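Local atomic coordinates of monomethylamine methyltransferase mtmB1 (Methanosarcina barkeri, PDB entry 1NTH), a protein that catalyses transfer of the methyl group from monomethylamine to the corrinoid cofactor of its partner protein MtmC, a step in methanogenesis from methylamine. Residues W303-T308 against L346-A351; Y335-P340 against K414-A419. One frame throughout, in Å; residues are numbered along the deposited sequence.

Contacts 1 and 2 adjoin, their centres about 8 Å apart, and their segments alternate along the chain. Residues 303-308 and 335-340 both follow parallel strands of the TIM barrel, so they belong to neighbouring loops at the C-terminal end of the strands, the end where active sites of this fold lie. The two loops are stitched directly: Ser305 OG lies 2.8 Å from Tyr335 O, and Thr306 OG1 lies 2.8 Å from Tyr335 N, both probable hydrogen bonds. Glu348 of contact 1 also serves contact 2, its carboxylate accepting from the backbone N of Cys337 and of Ala338. Residues 414-419 reach contact 1 through Tyr416, whose OH lies 3.3 Å from Thr308 CA.

Contact 1 (W303-T308 against L346-A351); sequences WGSTNT and LLEASA
Asn307 and Glu348 make the polar contact, a single hydrogen bond in which Asn307 ND2 donates to Glu348 OE2 over 2.9 Å. It is nearly straight, 169° at the hydrogen. The acceptor lies almost in the amide plane, whereas the donor meets OE2 on its anti side and 21° out of the carboxylate plane, the planes nearly perpendicular. Van der Waals contact backs this up: Glu348, extended beyond CG, runs past the amide, its CG 3.2 Å from Asn307 ND2 and its CB 3.5 Å from Asn307 CG. Asparagine fits because its short amide offers an N-H to the carboxylate while CB and CG pack on Glu348. The arrangement ties the loop between strand 293-300 and helix 309-325 of the TIM barrel to helix 343-359. Glutamate suits the buried site because OE2 also accepts from Cys337 N, and OE1 from Ala338 N. Within the loop, Ser305 OG accepts from Asn307 N at 3.1 Å, an ST turn; the hydroxyl also hydrogen-bonds Tyr335 O. With CG set between the backbone N and carbonyl carbon (chi1 50°), Asn307 turns its amide to the helix. An alanine here would probably leave OE2 with one donor fewer and a gap beside the glutamate's CB and CG.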
ATOM      1  N   TRP A 303     -17.672  19.503  41.527  1.00 25.41           N
ATOM      2  CA  TRP A 303     -18.418  18.376  40.992  1.00 25.24           C
ATOM      3  C   TRP A 303     -17.666  17.508  39.987  1.00 25.13           C
ATOM      4  O   TRP A 303     -18.018  16.347  39.783  1.00 26.02           O
ATOM      5  CB  TRP A 303     -19.720  18.888  40.377  1.00 26.04           C
ATOM      6  CG  TRP A 303     -20.518  19.736  41.333  1.00 27.40           C
ATOM      7  CD1 TRP A 303     -20.958  21.011  41.124  1.00 26.62           C
ATOM      8  CD2 TRP A 303     -20.975  19.362  42.639  1.00 28.27           C
ATOM      9  NE1 TRP A 303     -21.663  21.455  42.219  1.00 29.01           N
ATOM     10  CE2 TRP A 303     -21.691  20.462  43.163  1.00 28.38           C
ATOM     11  CE3 TRP A 303     -20.853  18.202  43.418  1.00 28.64           C
ATOM     12  CZ2 TRP A 303     -22.281  20.440  44.432  1.00 30.10           C
ATOM     13  CZ3 TRP A 303     -21.441  18.179  44.684  1.00 30.05           C
ATOM     14  CH2 TRP A 303     -22.147  19.292  45.175  1.00 29.87           C
ATOM     15  N   GLY A 304     -16.635  18.068  39.362  1.00 24.30           N
ATOM     16  CA  GLY A 304     -15.860  17.307  38.396  1.00 23.39           C
ATOM     17  C   GLY A 304     -16.641  16.936  37.146  1.00 23.97           C
ATOM     18  O   GLY A 304     -16.311  15.962  36.467  1.00 25.79           O
ATOM     19  N   SER A 305     -17.676  17.714  36.845  1.00 21.87           N
ATOM     20  CA  SER A 305     -18.512  17.477  35.670  1.00 21.45           C
ATOM     21  C   SER A 305     -18.396  18.618  34.666  1.00 20.29           C
ATOM     22  O   SER A 305     -18.072  19.751  35.025  1.00 20.99           O
ATOM     23  CB  SER A 305     -19.977  17.318  36.080  1.00 21.96           C
ATOM     24  OG  SER A 305     -20.819  17.266  34.938  1.00 24.83           O
ATOM     25  N   THR A 306     -18.676  18.310  33.405  1.00 18.77           N
ATOM     26  CA  THR A 306     -18.610  19.295  32.334  1.00 17.62           C
ATOM     27  C   THR A 306     -19.989  19.864  31.996  1.00 17.93           C
ATOM     28  O   THR A 306     -20.106  20.739  31.139  1.00 19.11           O
ATOM     29  CB  THR A 306     -18.043  18.668  31.048  1.00 18.00           C
ATOM     30  OG1 THR A 306     -18.807  17.500  30.728  1.00 17.72           O
ATOM     31  CG2 THR A 306     -16.580  18.290  31.228  1.00 18.66           C
ATOM     32  N   ASN A 307     -21.032  19.377  32.660  1.00 17.90           N
ATOM     33  CA  ASN A 307     -22.372  19.861  32.363  1.00 18.75           C
ATOM     34  C   ASN A 307     -23.077  20.639  33.472  1.00 19.93           C
ATOM     35  O   ASN A 307     -24.302  20.591  33.589  1.00 20.93           O
ATOM     36  CB  ASN A 307     -23.263  18.703  31.900  1.00 20.04           C
ATOM     37  CG  ASN A 307     -23.209  17.516  32.832  1.00 20.92           C
ATOM     38  OD1 ASN A 307     -22.576  16.502  32.531  1.00 22.59           O
ATOM     39  ND2 ASN A 307     -23.872  17.634  33.979  1.00 20.54           N
ATOM     40  N   THR A 308     -22.311  21.350  34.291  1.00 20.48           N
ATOM     41  CA  THR A 308     -22.929  22.163  35.330  1.00 21.24           C
ATOM     42  C   THR A 308     -23.290  23.464  34.623  1.00 21.24           C
ATOM     43  O   THR A 308     -22.801  23.734  33.520  1.00 20.59           O
ATOM     44  CB  THR A 308     -21.961  22.470  36.497  1.00 20.55           C
ATOM     45  OG1 THR A 308     -20.899  23.311  36.035  1.00 22.31           O
ATOM     46  CG2 THR A 308     -21.387  21.181  37.069  1.00 21.23           C
ATOM     47  N   LEU A 346     -28.363  10.697  31.321  1.00 19.42           N
ATOM     48  CA  LEU A 346     -28.845  11.059  29.996  1.00 20.58           C
ATOM     49  C   LEU A 346     -29.212  12.537  29.897  1.00 20.56           C
ATOM     50  O   LEU A 346     -28.936  13.180  28.886  1.00 21.60           O
ATOM     51  CB  LEU A 346     -30.051  10.192  29.617  1.00 19.85           C
ATOM     52  CG  LEU A 346     -29.769   8.689  29.530  1.00 21.36           C
ATOM     53  CD1 LEU A 346     -31.033   7.953  29.106  1.00 21.55           C
ATOM     54  CD2 LEU A 346     -28.640   8.431  28.525  1.00 21.48           C
ATOM     55  N   LEU A 347     -29.831  13.079  30.942  1.00 20.25           N
ATOM     56  CA  LEU A 347     -30.212  14.486  30.929  1.00 19.73           C
ATOM     57  C   LEU A 347     -28.987  15.393  31.008  1.00 19.64           C
ATOM     58  O   LEU A 347     -28.959  16.461  30.395  1.00 18.87           O
ATOM     59  CB  LEU A 347     -31.171  14.796  32.087  1.00 21.62           C
ATOM     60  CG  LEU A 347     -32.553  14.143  31.993  1.00 21.72           C
ATOM     61  CD1 LEU A 347     -33.376  14.509  33.223  1.00 23.58           C
ATOM     62  CD2 LEU A 347     -33.260  14.602  30.727  1.00 21.96           C
ATOM     63  N   GLU A 348     -27.978  14.969  31.764  1.00 20.14           N
ATOM     64  CA  GLU A 348     -26.751  15.750  31.895  1.00 20.12           C
ATOM     65  C   GLU A 348     -26.060  15.833  30.536  1.00 19.71           C
ATOM     66  O   GLU A 348     -25.677  16.912  30.083  1.00 19.75           O
ATOM     67  CB  GLU A 348     -25.801  15.096  32.901  1.00 21.94           C
ATOM     68  CG  GLU A 348     -26.126  15.353  34.366  1.00 23.44           C
ATOM     69  CD  GLU A 348     -25.113  14.698  35.292  1.00 24.98           C
ATOM     70  OE1 GLU A 348     -25.245  13.487  35.571  1.00 25.01           O
ATOM     71  OE2 GLU A 348     -24.168  15.393  35.726  1.00 27.12           O
ATOM     72  N   ALA A 349     -25.905  14.683  29.890  1.00 19.31           N
ATOM     73  CA  ALA A 349     -25.258  14.635  28.586  1.00 18.30           C
ATOM     74  C   ALA A 349     -26.079  15.414  27.563  1.00 18.72           C
ATOM     75  O   ALA A 349     -25.523  16.065  26.678  1.00 18.92           O
ATOM     76  CB  ALA A 349     -25.092  13.188  28.136  1.00 18.97           C
ATOM     77  N   SER A 350     -27.401  15.348  27.684  1.00 18.51           N
ATOM     78  CA  SER A 350     -28.281  16.056  26.761  1.00 18.54           C
ATOM     79  C   SER A 350     -28.083  17.565  26.860  1.00 18.28           C
ATOM     80  O   SER A 350     -28.021  18.258  25.845  1.00 18.67           O
ATOM     81  CB  SER A 350     -29.746  15.709  27.042  1.00 17.97           C
ATOM     82  OG  SER A 350     -30.015  14.356  26.734  1.00 20.44           O
ATOM     83  N   ALA A 351     -27.994  18.075  28.084  1.00 18.80           N
ATOM     84  CA  ALA A 351     -27.797  19.506  28.274  1.00 17.97           C
ATOM     85  C   ALA A 351     -26.510  19.942  27.582  1.00 17.63           C
ATOM     86  O   ALA A 351     -26.466  20.998  26.951  1.00 18.46           O
ATOM     87  CB  ALA A 351     -27.733  19.842  29.764  1.00 18.15           C
TER

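Contact 2 (Y335-P340 against K414-A419)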
ATOM      1  N   TYR A 335     -18.411  14.711  30.636  1.00 18.10           N
ATOM      2  CA  TYR A 335     -18.208  14.110  31.959  1.00 20.46           C
ATOM      3  C   TYR A 335     -19.425  14.302  32.862  1.00 20.72           C
ATOM      4  O   TYR A 335     -19.457  15.229  33.671  1.00 20.73           O
ATOM      5  CB  TYR A 335     -16.985  14.702  32.656  0.85 21.61           C
ATOM      6  CG  TYR A 335     -15.667  14.135  32.198  0.85 24.13           C
ATOM      7  CD1 TYR A 335     -14.949  14.728  31.160  0.85 27.06           C
ATOM      8  CD2 TYR A 335     -15.118  13.019  32.828  0.85 26.36           C
ATOM      9  CE1 TYR A 335     -13.710  14.227  30.768  0.85 28.67           C
ATOM     10  CE2 TYR A 335     -13.883  12.510  32.443  0.85 27.18           C
ATOM     11  CZ  TYR A 335     -13.183  13.120  31.419  0.85 28.83           C
ATOM     12  OH  TYR A 335     -11.942  12.639  31.074  0.85 30.57           O
ATOM     13  N   PRO A 336     -20.443  13.439  32.734  1.00 20.99           N
ATOM     14  CA  PRO A 336     -21.631  13.574  33.585  1.00 21.24           C
ATOM     15  C   PRO A 336     -21.322  13.050  34.989  1.00 22.15           C
ATOM     16  O   PRO A 336     -20.400  12.252  35.170  1.00 22.49           O
ATOM     17  CB  PRO A 336     -22.667  12.690  32.891  1.00 20.98           C
ATOM     18  CG  PRO A 336     -22.168  12.586  31.471  1.00 22.34           C
ATOM     19  CD  PRO A 336     -20.683  12.473  31.650  1.00 20.01           C
ATOM     20  N   CYS A 337     -22.094  13.496  35.978  1.00 23.14           N
ATOM     21  CA  CYS A 337     -21.911  13.042  37.355  1.00 24.52           C
ATOM     22  C   CYS A 337     -22.496  11.646  37.535  1.00 23.84           C
ATOM     23  O   CYS A 337     -21.879  10.772  38.149  1.00 25.41           O
ATOM     24  CB  CYS A 337     -22.617  13.983  38.337  1.00 24.87           C
ATOM     25  SG  CYS A 337     -21.885  15.613  38.522  1.00 29.46           S
ATOM     26  N   ALA A 338     -23.694  11.450  36.995  1.00 22.89           N
ATOM     27  CA  ALA A 338     -24.401  10.181  37.111  1.00 23.07           C
ATOM     28  C   ALA A 338     -23.837   9.079  36.218  1.00 23.83           C
ATOM     29  O   ALA A 338     -23.203   9.351  35.194  1.00 23.05           O
ATOM     30  CB  ALA A 338     -25.879  10.392  36.809  1.00 23.53           C
ATOM     31  N   GLY A 339     -24.085   7.835  36.617  1.00 22.28           N
ATOM     32  CA  GLY A 339     -23.604   6.692  35.864  1.00 21.66           C
ATOM     33  C   GLY A 339     -24.606   6.195  34.839  1.00 21.60           C
ATOM     34  O   GLY A 339     -25.736   6.683  34.782  1.00 22.01           O
ATOM     35  N   PRO A 340     -24.219   5.210  34.014  1.00 21.31           N
ATOM     36  CA  PRO A 340     -25.094   4.650  32.982  1.00 21.19           C
ATOM     37  C   PRO A 340     -26.403   4.081  33.515  1.00 22.36           C
ATOM     38  O   PRO A 340     -26.497   3.673  34.674  1.00 23.19           O
ATOM     39  CB  PRO A 340     -24.229   3.563  32.343  1.00 21.39           C
ATOM     40  CG  PRO A 340     -22.845   4.067  32.546  1.00 20.83           C
ATOM     41  CD  PRO A 340     -22.894   4.571  33.966  1.00 21.43           C
ATOM     42  N   LYS A 414     -29.471  20.411  41.335  1.00 30.67           N
ATOM     43  CA  LYS A 414     -29.602  20.394  42.787  1.00 33.07           C
ATOM     44  C   LYS A 414     -29.337  18.992  43.326  1.00 32.91           C
ATOM     45  O   LYS A 414     -29.463  18.743  44.526  1.00 33.76           O
ATOM     46  CB  LYS A 414     -31.004  20.865  43.187  1.00 35.79           C
ATOM     47  CG  LYS A 414     -31.324  22.295  42.794  0.50 38.11           C
ATOM     48  CD  LYS A 414     -30.459  23.287  43.550  0.50 40.55           C
ATOM     49  CE  LYS A 414     -30.817  24.716  43.185  0.50 42.02           C
ATOM     50  NZ  LYS A 414     -29.974  25.699  43.916  0.50 44.17           N
ATOM     51  N   ASN A 415     -28.940  18.086  42.436  1.00 30.83           N
ATOM     52  CA  ASN A 415     -28.691  16.700  42.815  1.00 29.91           C
ATOM     53  C   ASN A 415     -27.272  16.201  42.541  1.00 29.09           C
ATOM     54  O   ASN A 415     -27.045  14.994  42.489  1.00 28.53           O
ATOM     55  CB  ASN A 415     -29.685  15.796  42.086  1.00 31.17           C
ATOM     56  CG  ASN A 415     -31.123  16.223  42.299  1.00 33.57           C
ATOM     57  OD1 ASN A 415     -31.998  15.920  41.488  1.00 35.11           O
ATOM     58  ND2 ASN A 415     -31.378  16.922  43.400  1.00 34.51           N
ATOM     59  N   TYR A 416     -26.321  17.114  42.372  1.00 28.19           N
ATOM     60  CA  TYR A 416     -24.943  16.714  42.096  1.00 28.23           C
ATOM     61  C   TYR A 416     -24.373  15.805  43.182  1.00 29.18           C
ATOM     62  O   TYR A 416     -23.758  14.781  42.883  1.00 28.98           O
ATOM     63  CB  TYR A 416     -24.054  17.950  41.939  1.00 27.27           C
ATOM     64  CG  TYR A 416     -24.364  18.776  40.708  1.00 25.86           C
ATOM     65  CD1 TYR A 416     -24.350  20.168  40.763  1.00 25.17           C
ATOM     66  CD2 TYR A 416     -24.676  18.167  39.490  1.00 25.95           C
ATOM     67  CE1 TYR A 416     -24.643  20.940  39.638  1.00 24.07           C
ATOM     68  CE2 TYR A 416     -24.970  18.930  38.358  1.00 24.53           C
ATOM     69  CZ  TYR A 416     -24.953  20.313  38.442  1.00 24.23           C
ATOM     70  OH  TYR A 416     -25.258  21.077  37.338  1.00 23.46           O
ATOM     71  N   ALA A 417     -24.586  16.177  44.440  1.00 28.74           N
ATOM     72  CA  ALA A 417     -24.079  15.395  45.561  1.00 29.84           C
ATOM     73  C   ALA A 417     -24.730  14.019  45.665  1.00 30.30           C
ATOM     74  O   ALA A 417     -24.136  13.089  46.211  1.00 32.19           O
ATOM     75  CB  ALA A 417     -24.281  16.165  46.864  1.00 29.55           C
ATOM     76  N   SER A 418     -25.943  13.886  45.141  1.00 29.27           N
ATOM     77  CA  SER A 418     -26.654  12.617  45.205  1.00 30.47           C
ATOM     78  C   SER A 418     -26.851  11.964  43.838  1.00 29.81           C
ATOM     79  O   SER A 418     -27.763  11.160  43.654  1.00 29.56           O
ATOM     80  CB  SER A 418     -28.013  12.811  45.881  1.00 31.97           C
ATOM     81  OG  SER A 418     -28.826  13.718  45.154  1.00 35.43           O
ATOM     82  N   ALA A 419     -25.994  12.307  42.882  1.00 28.93           N
ATOM     83  CA  ALA A 419     -26.095  11.736  41.544  1.00 27.79           C
ATOM     84  C   ALA A 419     -26.037  10.214  41.631  1.00 26.24           C
ATOM     85  O   ALA A 419     -25.153   9.657  42.278  1.00 27.10           O
ATOM     86  CB  ALA A 419     -24.960  12.254  40.668  1.00 27.58           C
TER
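Cys337 places SG anti to its carbonyl carbon and beside its backbone N (chi1 -70°), and Tyr416 sets its ring the same way (chi1 -67°), which brings sulfur and ring together between the two loops. Cys337 SG comes within 3.9 Å of Tyr416 CD2, its nearest ring atom, with CG and CE2 about equally distant beyond it, and is well removed from the hydroxyl. It stands 4.9 Å from the ring centroid of Tyr416 and 53° off the ring normal, an oblique sulfur-aromatic contact. Cysteine fits because its thiol is small and polarisable, able to lie against the aromatic ring without a long side chain.

A second patch is mostly aliphatic. Residues Tyr416 to Ala419 form a type I beta turn, at whose end the methyl of Ala419 points to the other loop. Its CB touches Cys337 CB at 3.7 Å, and it also lies 4.0 Å from Ala338 N and 4.4 Å from Ala338 CB. Two alanines let the backbones approach closely, with 5.0 Å between Ala338 CA and Ala419 CA. Met344 of helix 343-359 packs on both alanines, while the Tyr416 ring also meets that of Trp303. The contact thus joins the loop after barrel strand 330-333 to the loop between helices 398-410 and 425-428.

With their backbone N atoms already bound to Glu348, Cys337 and Ala338 offer sulfur and methyl groups toward residues 414-419, so this junction rests on dispersion and shape rather than on directed bonds.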